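Local coordinates for pesticidal crystal protein Cry4Aa (Bacillus thuringiensis, PDB 2C9K) that lyses insect midgut epithelial cells osmotically after binding to them, acting as a mosquito-larvicidal pore-forming toxin of the delta endotoxin family, at residues T260-Q265 and L286-H291; S298-E303 and S315-F320; K375-I380 and E388-A393; S435-L440 and Y451-T456. All blocks are in the same frame, centred on the assembly; numbering follows the deposited sequence.

The four contacts fall within the middle domain of the toxin, which in related Cry toxins is implicated in receptor recognition and whose three antiparallel sheets pack as a beta prism. Contacts 2, 3 and 4 are each a hairpin from a different sheet. Contacts 2 and 4 are buried and touch directly, H316 and N318 of one donating to the I437 carbonyl of the other. Contact 3 is partly buried: its inward side is mostly apolar and meets contact 2, its outward side carries charges. Contact 1 differs in kind, since a post-helix loop meets a strand through a tyrosine and ionic groups rather than a backbone ladder. Its strand belongs to the three-stranded sheet of contact 4, joined by E262 to S435 and L286 to T452.

Contact 1 of 4, residues T260-Q265 and L286-H291; sequences TREIYQ and LTRRPH
Y264 reaches over to the loop after helix 279-286 and meets T287 with a ring face and R288 with its hydroxyl. The T287 methyl CG2 sits over the middle of the ring, 3.6 Å from the Y264 centroid, a CH-pi contact suiting a small branched residue beside a buried aromatic. The tyrosine OH accepts the backbone N-H of R288, with N to OH 2.7 Å and an angle of 165° at the hydrogen. A phenol can fill a buried site with carbon and still satisfy a main-chain donor of a loop in no regular strand. Two residues earlier in the chain, E262 points its extended chain at R288, and OE2 lies 2.8 Å from NH1 at the guanidinium edge. The two planes stand 80° apart, and this salt bridge is weak as a hydrogen bond; OE2 is also held by S435. E262 OE1 approaches the H291 ring edge at CE1, and H291 CE1 lies over the centre of one guanidinium face. The loop is thus held to edge strand 262-267 of the middle domain's three-stranded sheet. The polar part of the joint is one straight neutral bond and one poorly aligned ionic pair, the carboxylate probably offsetting the arginine charge.

Contact 2 of 4, residues S298-E303 and S315-F320; sequences SLNFYE and SHYNMF
N300 lies against Y317 with its amide roughly parallel to the ring, the two planes 22° apart, and its CB over the ring face 3.5 Å from the centroid. From there ND2 donates to the Y317 carbonyl O at 3.2 Å, approaching from 49° above the carbonyl plane. The same oxygen takes the backbone N of N300 at 3.1 Å, and thus one residue grips it twice. Asparagine suits this buried place: its short side chain can return to the neighbouring strand, and its OD1 is met by S345. Beside this pair the Y302 ring meets Y317 obliquely, Y302 CE1 to Y317 CE2 3.5 Å. N300-Y317 and S298-M319 are hydrogen-bonded pairs of an antiparallel hairpin, strands 294-303 and 313-322, inside one four-stranded sheet of the beta prism. The other side of the hairpin faces the prism interior. There F301 and H316 form an offset stack, with ring centroids 4.7 Å apart and planes at 13°, and H316 CB rests over the centre of the F301 ring. Further out, F313 meets F301 edge-to-face, and H316 NE2 and N318 ND2 both bond to the carbonyl oxygen of I437 in the adjoining sheet.

Contact 3 of 4, residues K375-I380 and E388-A393; sequences KMDFFI and EKELTA
L391 packs its CB against the rim of the F378 ring, 3.8 Å from CE1, and its CD2 against the methyl of M376, 3.9 Å from CE. The M376 and L391 chains run side by side in the same direction. Flexible methionine, branched leucine and flat phenylalanine can fit closely here, where L299 and F301 of strand 294-303 press on this apolar side. K389 takes part mainly through CB, which I380 CD1 meets, while the amine leads away from strand 373-381. The reverse side is mixed, charged chains beside F379. E388 lies alongside F379, with OE1 at the ring edge 3.2 Å from CE1, and long charged chains suit its more exposed surface. E390 is placed near K375, although the position of the lysine NZ is uncertain and the exact bond is doubtful. The carboxylates of D377 and E390 lie side by side, pointing the same way, their planes 22° apart. The backbone is pinned by the hydrogen-bonded pairs M376-L391 and F378-K389, with M376 N to L391 O at 2.9 Å. This is an antiparallel hairpin ending in edge strand 386-392, in one sheet of the beta prism, its apolar face turned to strand 294-303.

Contact 4 of 4, residues S435-L440 and Y451-T456; sequences SFIKSL and YTFAWT
I437 turns CG1 anti to its carbonyl carbon (chi1 -67°) and, by an extended chi2 of -178°, places CD1 against the F453 ring, 3.6 Å from CE2. These two side chains lie side by side, pointing the same way, a good match of branched aliphatic and aromatic carbon for a buried non-hydrogen-bonded pair. In the next such pair, S439 OG rests over one face of the Y451 ring, 3.3 Å from CD2, displaced toward the rim. Small serine fits against the broad tyrosine, and its hydroxyl is bonded to Q449. S435 sets its OG by A454 CB, where it bonds to E262, and its CB meets T456 CG2. A454 gives F436 only a methyl, CB to CB 3.6 Å, while the F436 ring turns to S331 and F334 of strand 329-335 and to R288. K438 meets T452 by its CB, and the threonine OG1 bonds to L286 O. Backbone bonds tie the strands: A454 N to F436 O at 2.8 Å, and S435 N to A454 O at 2.9 Å, from well above the carbonyl plane. K438 and T452 exchange two N to O bonds, each 3.3 Å. Strands 432-440 and 450-457 form two of the three strands of their sheet, and strand 262-267 pairs with the far edge of 450-457. F407 stacks on F453, H316 and N318 of strand 313-322 bond to I437 O, and R288 belongs to the loop after helix 279-286.

Contact 1 of 4, residues T260-Q265 and L286-H291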
# COMPACT_ATOMS: atom_id res chain seq x y z
N THR A 260 2.21 -4.63 -0.33
CA THR A 260 3.52 -4.82 0.32
C THR A 260 4.36 -3.58 0.59
O THR A 260 5.35 -3.66 1.31
CB THR A 260 4.43 -5.76 -0.48
OG1 THR A 260 4.89 -5.08 -1.65
CG2 THR A 260 3.68 -7.02 -0.89
N ARG A 261 3.98 -2.45 0.01
CA ARG A 261 4.72 -1.19 0.20
C ARG A 261 4.85 -0.72 1.66
O ARG A 261 4.00 -1.02 2.51
CB ARG A 261 4.04 -0.08 -0.59
CG ARG A 261 2.90 0.63 0.15
CD ARG A 261 1.78 -0.33 0.53
NE ARG A 261 0.66 0.35 1.17
CZ ARG A 261 0.61 0.65 2.46
NH1 ARG A 261 1.62 0.33 3.26
NH2 ARG A 261 -0.46 1.28 2.95
N GLU A 262 5.91 0.03 1.93
CA GLU A 262 6.12 0.59 3.27
C GLU A 262 5.82 2.09 3.26
O GLU A 262 5.96 2.75 2.23
CB GLU A 262 7.58 0.43 3.74
CG GLU A 262 7.97 -0.96 4.22
CD GLU A 262 9.35 -1.00 4.87
OE1 GLU A 262 10.35 -0.68 4.20
OE2 GLU A 262 9.44 -1.35 6.06
N ILE A 263 5.40 2.62 4.40
CA ILE A 263 5.15 4.05 4.52
C ILE A 263 5.78 4.45 5.85
O ILE A 263 5.91 3.62 6.74
CB ILE A 263 3.64 4.40 4.48
CG1 ILE A 263 2.89 3.72 5.61
CG2 ILE A 263 3.08 4.03 3.11
CD1 ILE A 263 1.42 4.08 5.64
N TYR A 264 6.19 5.71 5.97
CA TYR A 264 6.88 6.16 7.17
C TYR A 264 6.28 7.38 7.85
O TYR A 264 5.71 8.26 7.21
CB TYR A 264 8.35 6.50 6.84
CG TYR A 264 9.08 5.48 5.98
CD1 TYR A 264 8.80 5.35 4.63
CD2 TYR A 264 10.06 4.65 6.53
CE1 TYR A 264 9.48 4.42 3.84
CE2 TYR A 264 10.74 3.72 5.76
CZ TYR A 264 10.44 3.61 4.41
OH TYR A 264 11.11 2.68 3.62
N GLN A 265 6.44 7.42 9.17
CA GLN A 265 5.98 8.53 9.99
C GLN A 265 7.28 8.97 10.66
O GLN A 265 8.11 8.12 10.99
CB GLN A 265 4.94 8.05 11.01
CG GLN A 265 3.65 7.51 10.38
CD GLN A 265 2.62 7.04 11.41
OE1 GLN A 265 2.96 6.45 12.43
NE2 GLN A 265 1.34 7.28 11.12
N LEU A 286 16.62 7.87 5.90
CA LEU A 286 15.42 7.71 6.73
C LEU A 286 14.43 6.68 6.21
O LEU A 286 13.48 6.32 6.91
CB LEU A 286 14.72 9.07 6.92
CG LEU A 286 15.39 10.02 7.92
CD1 LEU A 286 14.89 11.45 7.73
CD2 LEU A 286 15.12 9.54 9.33
N THR A 287 14.63 6.18 5.00
CA THR A 287 13.73 5.19 4.43
C THR A 287 14.52 3.95 4.01
O THR A 287 15.74 3.94 4.11
CB THR A 287 12.96 5.77 3.22
OG1 THR A 287 13.89 6.26 2.24
CG2 THR A 287 12.06 6.91 3.67
N ARG A 288 13.85 2.90 3.56
CA ARG A 288 14.56 1.69 3.18
C ARG A 288 14.59 1.47 1.68
O ARG A 288 13.59 1.67 1.00
CB ARG A 288 13.93 0.47 3.86
CG ARG A 288 13.98 0.53 5.39
CD ARG A 288 13.15 -0.55 6.04
NE ARG A 288 13.66 -1.90 5.80
CZ ARG A 288 12.95 -3.01 5.98
NH1 ARG A 288 11.70 -2.94 6.42
NH2 ARG A 288 13.48 -4.19 5.72
N ARG A 289 15.75 1.06 1.16
CA ARG A 289 15.88 0.80 -0.27
C ARG A 289 14.99 -0.37 -0.66
O ARG A 289 14.70 -1.26 0.15
CB ARG A 289 17.34 0.49 -0.61
CG ARG A 289 18.09 1.68 -1.15
CD ARG A 289 19.42 1.86 -0.45
NE ARG A 289 20.43 0.88 -0.85
CZ ARG A 289 21.58 0.70 -0.20
NH1 ARG A 289 21.86 1.44 0.87
NH2 ARG A 289 22.45 -0.21 -0.61
N PRO A 290 14.53 -0.40 -1.92
CA PRO A 290 13.68 -1.51 -2.34
C PRO A 290 14.24 -2.83 -1.82
O PRO A 290 15.42 -3.11 -1.97
CB PRO A 290 13.72 -1.42 -3.86
CG PRO A 290 13.87 0.04 -4.10
CD PRO A 290 14.88 0.46 -3.06
N HIS A 291 13.39 -3.63 -1.21
CA HIS A 291 13.81 -4.92 -0.66
C HIS A 291 12.68 -5.93 -0.72
O HIS A 291 11.56 -5.60 -1.12
CB HIS A 291 14.24 -4.74 0.80
CG HIS A 291 13.14 -4.25 1.70
ND1 HIS A 291 13.10 -2.97 2.21
CD2 HIS A 291 12.04 -4.88 2.18
CE1 HIS A 291 12.03 -2.83 2.97
NE2 HIS A 291 11.37 -3.97 2.97

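Contact 2 of 4, residues S298-E303 and S315-F320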
# COMPACT_ATOMS: atom_id res chain seq x y z
N SER A 298 12.33 -8.29 16.28
CA SER A 298 12.48 -7.59 17.55
C SER A 298 13.10 -6.20 17.42
O SER A 298 13.78 -5.89 16.45
CB SER A 298 13.32 -8.42 18.52
OG SER A 298 14.62 -8.66 17.99
N LEU A 299 12.84 -5.36 18.43
CA LEU A 299 13.38 -4.01 18.51
C LEU A 299 14.42 -4.01 19.63
O LEU A 299 14.14 -4.43 20.75
CB LEU A 299 12.25 -3.03 18.82
CG LEU A 299 11.72 -2.19 17.65
CD1 LEU A 299 11.87 -2.95 16.35
CD2 LEU A 299 10.26 -1.83 17.92
N ASN A 300 15.62 -3.54 19.34
CA ASN A 300 16.70 -3.55 20.32
C ASN A 300 17.28 -2.17 20.58
O ASN A 300 18.04 -1.65 19.78
CB ASN A 300 17.79 -4.50 19.83
CG ASN A 300 17.23 -5.85 19.41
OD1 ASN A 300 17.04 -6.74 20.24
ND2 ASN A 300 16.95 -6.00 18.12
N PHE A 301 16.90 -1.58 21.72
CA PHE A 301 17.37 -0.25 22.10
C PHE A 301 18.35 -0.29 23.27
O PHE A 301 18.05 -0.84 24.33
CB PHE A 301 16.19 0.65 22.50
CG PHE A 301 15.37 1.11 21.34
CD1 PHE A 301 14.58 0.21 20.63
CD2 PHE A 301 15.38 2.44 20.95
CE1 PHE A 301 13.81 0.64 19.54
CE2 PHE A 301 14.62 2.89 19.87
CZ PHE A 301 13.83 1.99 19.16
N TYR A 302 19.53 0.30 23.08
CA TYR A 302 20.54 0.35 24.14
C TYR A 302 20.31 1.58 25.02
O TYR A 302 20.06 2.68 24.52
CB TYR A 302 21.95 0.44 23.56
CG TYR A 302 22.43 -0.78 22.83
CD1 TYR A 302 22.25 -0.91 21.45
CD2 TYR A 302 23.12 -1.79 23.50
CE1 TYR A 302 22.75 -2.02 20.76
CE2 TYR A 302 23.62 -2.90 22.83
CZ TYR A 302 23.43 -3.01 21.46
OH TYR A 302 23.93 -4.10 20.80
N GLU A 303 20.42 1.40 26.33
CA GLU A 303 20.25 2.49 27.28
C GLU A 303 21.61 2.78 27.91
O GLU A 303 22.55 1.99 27.74
CB GLU A 303 19.27 2.10 28.39
CG GLU A 303 19.67 0.81 29.09
CD GLU A 303 18.86 0.55 30.33
OE1 GLU A 303 17.62 0.49 30.23
OE2 GLU A 303 19.47 0.40 31.41
N SER A 315 21.20 4.17 21.25
CA SER A 315 21.17 3.68 19.88
C SER A 315 20.21 2.50 19.75
O SER A 315 19.57 2.12 20.74
CB SER A 315 22.58 3.23 19.48
OG SER A 315 23.10 2.36 20.48
N HIS A 316 20.10 1.91 18.56
CA HIS A 316 19.22 0.77 18.39
C HIS A 316 19.46 0.02 17.09
O HIS A 316 20.20 0.48 16.24
CB HIS A 316 17.75 1.20 18.44
CG HIS A 316 17.26 1.85 17.19
ND1 HIS A 316 17.66 3.11 16.80
CD2 HIS A 316 16.39 1.42 16.24
CE1 HIS A 316 17.06 3.43 15.67
NE2 HIS A 316 16.29 2.43 15.31
N TYR A 317 18.85 -1.15 16.97
CA TYR A 317 18.95 -1.95 15.76
C TYR A 317 17.72 -2.86 15.66
O TYR A 317 17.07 -3.14 16.67
CB TYR A 317 20.26 -2.75 15.72
CG TYR A 317 20.42 -3.85 16.76
CD1 TYR A 317 19.74 -5.06 16.63
CD2 TYR A 317 21.24 -3.66 17.87
CE1 TYR A 317 19.87 -6.06 17.59
CE2 TYR A 317 21.38 -4.66 18.83
CZ TYR A 317 20.69 -5.85 18.69
OH TYR A 317 20.79 -6.83 19.66
N ASN A 318 17.39 -3.28 14.45
CA ASN A 318 16.22 -4.14 14.21
C ASN A 318 16.64 -5.56 13.86
O ASN A 318 17.70 -5.76 13.25
CB ASN A 318 15.40 -3.61 13.02
CG ASN A 318 14.98 -2.17 13.18
OD1 ASN A 318 13.95 -1.88 13.78
ND2 ASN A 318 15.78 -1.25 12.64
N MET A 319 15.81 -6.52 14.25
CA MET A 319 16.03 -7.94 13.93
C MET A 319 14.80 -8.31 13.09
O MET A 319 13.66 -8.08 13.51
CB MET A 319 16.10 -8.80 15.20
CG MET A 319 17.44 -8.72 15.96
SD MET A 319 18.90 -9.19 14.97
CE MET A 319 18.69 -10.97 14.85
N PHE A 320 15.03 -8.87 11.91
CA PHE A 320 13.92 -9.20 11.02
C PHE A 320 14.20 -10.38 10.09
O PHE A 320 15.34 -10.83 9.97
CB PHE A 320 13.61 -7.97 10.17
CG PHE A 320 14.75 -7.53 9.31
CD1 PHE A 320 14.86 -7.97 8.00
CD2 PHE A 320 15.75 -6.71 9.83
CE1 PHE A 320 15.94 -7.60 7.21
CE2 PHE A 320 16.84 -6.34 9.05
CZ PHE A 320 16.94 -6.78 7.74

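Contact 3 of 4, residues K375-I380 and E388-A393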
# COMPACT_ATOMS: atom_id res chain seq x y z
N LYS A 375 11.45 6.19 26.31
CA LYS A 375 10.41 5.26 26.72
C LYS A 375 9.43 4.94 25.57
O LYS A 375 9.11 5.81 24.76
CB LYS A 375 9.64 5.84 27.91
CG LYS A 375 8.56 4.93 28.45
CD LYS A 375 7.67 5.67 29.43
CE LYS A 375 6.55 4.78 29.94
NZ LYS A 375 7.11 3.56 30.60
N MET A 376 8.96 3.70 25.52
CA MET A 376 8.02 3.30 24.47
C MET A 376 6.94 2.33 24.93
O MET A 376 7.21 1.37 25.65
CB MET A 376 8.76 2.70 23.28
CG MET A 376 9.58 3.69 22.49
SD MET A 376 10.43 2.90 21.12
CE MET A 376 11.87 2.27 21.97
N ASP A 377 5.72 2.60 24.51
CA ASP A 377 4.58 1.77 24.84
C ASP A 377 4.05 1.17 23.55
O ASP A 377 3.45 1.88 22.73
CB ASP A 377 3.46 2.60 25.47
CG ASP A 377 3.80 3.05 26.87
OD1 ASP A 377 3.06 3.92 27.38
OD2 ASP A 377 4.78 2.54 27.45
N PHE A 378 4.26 -0.13 23.38
CA PHE A 378 3.79 -0.81 22.19
C PHE A 378 2.39 -1.39 22.40
O PHE A 378 2.06 -1.87 23.49
CB PHE A 378 4.75 -1.93 21.80
CG PHE A 378 6.16 -1.47 21.57
CD1 PHE A 378 7.04 -1.33 22.63
CD2 PHE A 378 6.59 -1.12 20.29
CE1 PHE A 378 8.34 -0.87 22.43
CE2 PHE A 378 7.88 -0.65 20.08
CZ PHE A 378 8.76 -0.52 21.15
N PHE A 379 1.58 -1.31 21.36
CA PHE A 379 0.24 -1.87 21.40
C PHE A 379 0.27 -3.00 20.38
O PHE A 379 0.05 -2.80 19.19
CB PHE A 379 -0.80 -0.82 21.07
CG PHE A 379 -1.07 0.13 22.21
CD1 PHE A 379 -1.48 -0.36 23.45
CD2 PHE A 379 -0.91 1.50 22.05
CE1 PHE A 379 -1.72 0.50 24.51
CE2 PHE A 379 -1.15 2.37 23.11
CZ PHE A 379 -1.56 1.87 24.35
N ILE A 380 0.59 -4.17 20.90
CA ILE A 380 0.74 -5.42 20.16
C ILE A 380 -0.57 -6.18 19.98
O ILE A 380 -1.53 -5.98 20.73
CB ILE A 380 1.75 -6.32 20.91
CG1 ILE A 380 3.13 -5.64 20.88
CG2 ILE A 380 1.78 -7.71 20.33
CD1 ILE A 380 4.18 -6.28 21.75
N GLU A 388 -0.07 -5.21 25.85
CA GLU A 388 0.73 -4.00 25.98
C GLU A 388 2.09 -4.34 26.54
O GLU A 388 2.20 -5.00 27.56
CB GLU A 388 0.02 -3.00 26.90
CG GLU A 388 -1.28 -2.47 26.32
CD GLU A 388 -1.96 -1.44 27.20
OE1 GLU A 388 -1.31 -0.43 27.55
OE2 GLU A 388 -3.16 -1.64 27.52
N LYS A 389 3.13 -3.90 25.85
CA LYS A 389 4.49 -4.16 26.29
C LYS A 389 5.19 -2.82 26.46
O LYS A 389 4.77 -1.83 25.87
CB LYS A 389 5.23 -5.02 25.28
CG LYS A 389 5.57 -6.40 25.80
CD LYS A 389 4.32 -7.13 26.28
CE LYS A 389 4.66 -8.52 26.81
NZ LYS A 389 5.28 -9.38 25.76
N GLU A 390 6.24 -2.79 27.26
CA GLU A 390 6.95 -1.55 27.50
C GLU A 390 8.44 -1.78 27.29
O GLU A 390 8.93 -2.89 27.41
CB GLU A 390 6.67 -1.08 28.93
CG GLU A 390 6.76 0.43 29.15
CD GLU A 390 6.22 0.87 30.51
OE1 GLU A 390 6.77 0.44 31.55
OE2 GLU A 390 5.23 1.65 30.55
N LEU A 391 9.14 -0.70 26.96
CA LEU A 391 10.58 -0.72 26.74
C LEU A 391 11.06 0.62 27.29
O LEU A 391 10.72 1.68 26.74
CB LEU A 391 10.88 -0.84 25.25
CG LEU A 391 12.28 -1.34 24.87
CD1 LEU A 391 12.48 -2.76 25.39
CD2 LEU A 391 12.43 -1.31 23.36
N THR A 392 11.81 0.59 28.38
CA THR A 392 12.27 1.83 29.01
C THR A 392 13.76 1.95 29.29
O THR A 392 14.41 1.00 29.72
CB THR A 392 11.53 2.07 30.33
OG1 THR A 392 10.14 2.27 30.06
CG2 THR A 392 12.09 3.30 31.03
N ALA A 393 14.29 3.14 29.05
CA ALA A 393 15.70 3.43 29.30
C ALA A 393 15.89 3.53 30.81
O ALA A 393 15.32 4.41 31.46
CB ALA A 393 16.08 4.74 28.62

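Contact 4 of 4, residues S435-L440 and Y451-T456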
# COMPACT_ATOMS: atom_id res chain seq x y z
N SER A 435 7.14 -2.19 10.94
CA SER A 435 8.01 -3.08 10.19
C SER A 435 9.49 -2.77 10.33
O SER A 435 10.33 -3.61 10.04
CB SER A 435 7.63 -3.05 8.71
OG SER A 435 7.89 -1.78 8.14
N PHE A 436 9.80 -1.57 10.81
CA PHE A 436 11.20 -1.14 10.94
C PHE A 436 11.30 0.25 11.58
O PHE A 436 10.35 1.04 11.54
CB PHE A 436 11.81 -1.07 9.54
CG PHE A 436 13.28 -1.32 9.49
CD1 PHE A 436 13.78 -2.62 9.58
CD2 PHE A 436 14.17 -0.27 9.28
CE1 PHE A 436 15.14 -2.86 9.46
CE2 PHE A 436 15.54 -0.50 9.15
CZ PHE A 436 16.02 -1.81 9.24
N ILE A 437 12.46 0.54 12.18
CA ILE A 437 12.70 1.86 12.77
C ILE A 437 14.11 2.32 12.42
O ILE A 437 15.08 1.80 12.95
CB ILE A 437 12.59 1.84 14.30
CG1 ILE A 437 11.15 1.58 14.73
CG2 ILE A 437 13.04 3.18 14.86
CD1 ILE A 437 10.94 1.60 16.24
N LYS A 438 14.23 3.29 11.51
CA LYS A 438 15.53 3.83 11.10
C LYS A 438 15.79 5.10 11.87
O LYS A 438 14.90 5.65 12.50
CB LYS A 438 15.57 4.13 9.60
CG LYS A 438 16.03 2.96 8.75
CD LYS A 438 15.89 3.23 7.27
CE LYS A 438 16.89 4.27 6.78
NZ LYS A 438 18.28 3.77 6.65
N SER A 439 17.02 5.60 11.79
CA SER A 439 17.38 6.81 12.50
C SER A 439 18.51 7.56 11.81
O SER A 439 19.45 6.95 11.30
CB SER A 439 17.79 6.44 13.92
OG SER A 439 17.55 7.50 14.83
N LEU A 440 18.40 8.89 11.76
CA LEU A 440 19.43 9.74 11.17
C LEU A 440 20.07 10.51 12.31
O LEU A 440 19.39 11.23 13.05
CB LEU A 440 18.84 10.72 10.15
CG LEU A 440 19.67 11.94 9.70
CD1 LEU A 440 21.07 11.53 9.30
CD2 LEU A 440 18.97 12.62 8.52
N TYR A 451 13.89 10.04 13.92
CA TYR A 451 13.49 8.66 13.66
C TYR A 451 12.35 8.59 12.66
O TYR A 451 11.66 9.58 12.41
CB TYR A 451 13.01 7.97 14.94
CG TYR A 451 13.98 7.95 16.11
CD1 TYR A 451 14.13 9.07 16.94
CD2 TYR A 451 14.71 6.81 16.42
CE1 TYR A 451 14.98 9.04 18.05
CE2 TYR A 451 15.56 6.77 17.51
CZ TYR A 451 15.69 7.88 18.33
OH TYR A 451 16.52 7.83 19.43
N THR A 452 12.17 7.41 12.09
CA THR A 452 11.08 7.16 11.16
C THR A 452 10.58 5.78 11.52
O THR A 452 11.37 4.88 11.81
CB THR A 452 11.53 7.16 9.70
OG1 THR A 452 12.72 6.38 9.58
CG2 THR A 452 11.78 8.56 9.21
N PHE A 453 9.27 5.62 11.52
CA PHE A 453 8.67 4.33 11.84
C PHE A 453 8.04 3.79 10.56
O PHE A 453 7.16 4.41 9.98
CB PHE A 453 7.63 4.51 12.95
CG PHE A 453 8.21 5.03 14.24
CD1 PHE A 453 8.56 6.38 14.37
CD2 PHE A 453 8.48 4.17 15.30
CE1 PHE A 453 9.17 6.85 15.53
CE2 PHE A 453 9.09 4.63 16.47
CZ PHE A 453 9.43 5.97 16.58
N ALA A 454 8.54 2.64 10.12
CA ALA A 454 8.06 2.00 8.90
C ALA A 454 6.80 1.20 9.20
O ALA A 454 6.70 0.56 10.24
CB ALA A 454 9.13 1.08 8.35
N TRP A 455 5.85 1.24 8.27
CA TRP A 455 4.60 0.53 8.43
C TRP A 455 4.21 -0.20 7.16
O TRP A 455 4.22 0.39 6.09
CB TRP A 455 3.48 1.51 8.80
CG TRP A 455 3.71 2.25 10.08
CD1 TRP A 455 4.28 3.47 10.23
CD2 TRP A 455 3.41 1.78 11.41
NE1 TRP A 455 4.36 3.80 11.56
CE2 TRP A 455 3.84 2.78 12.31
CE3 TRP A 455 2.82 0.62 11.92
CZ2 TRP A 455 3.69 2.66 13.69
CZ3 TRP A 455 2.68 0.49 13.30
CH2 TRP A 455 3.11 1.51 14.16
N THR A 456 3.89 -1.48 7.28
CA THR A 456 3.47 -2.26 6.12
C THR A 456 1.98 -2.56 6.27
O THR A 456 1.45 -2.55 7.38
CB THR A 456 4.27 -3.57 6.01
OG1 THR A 456 4.27 -4.25 7.26
CG2 THR A 456 5.69 -3.27 5.59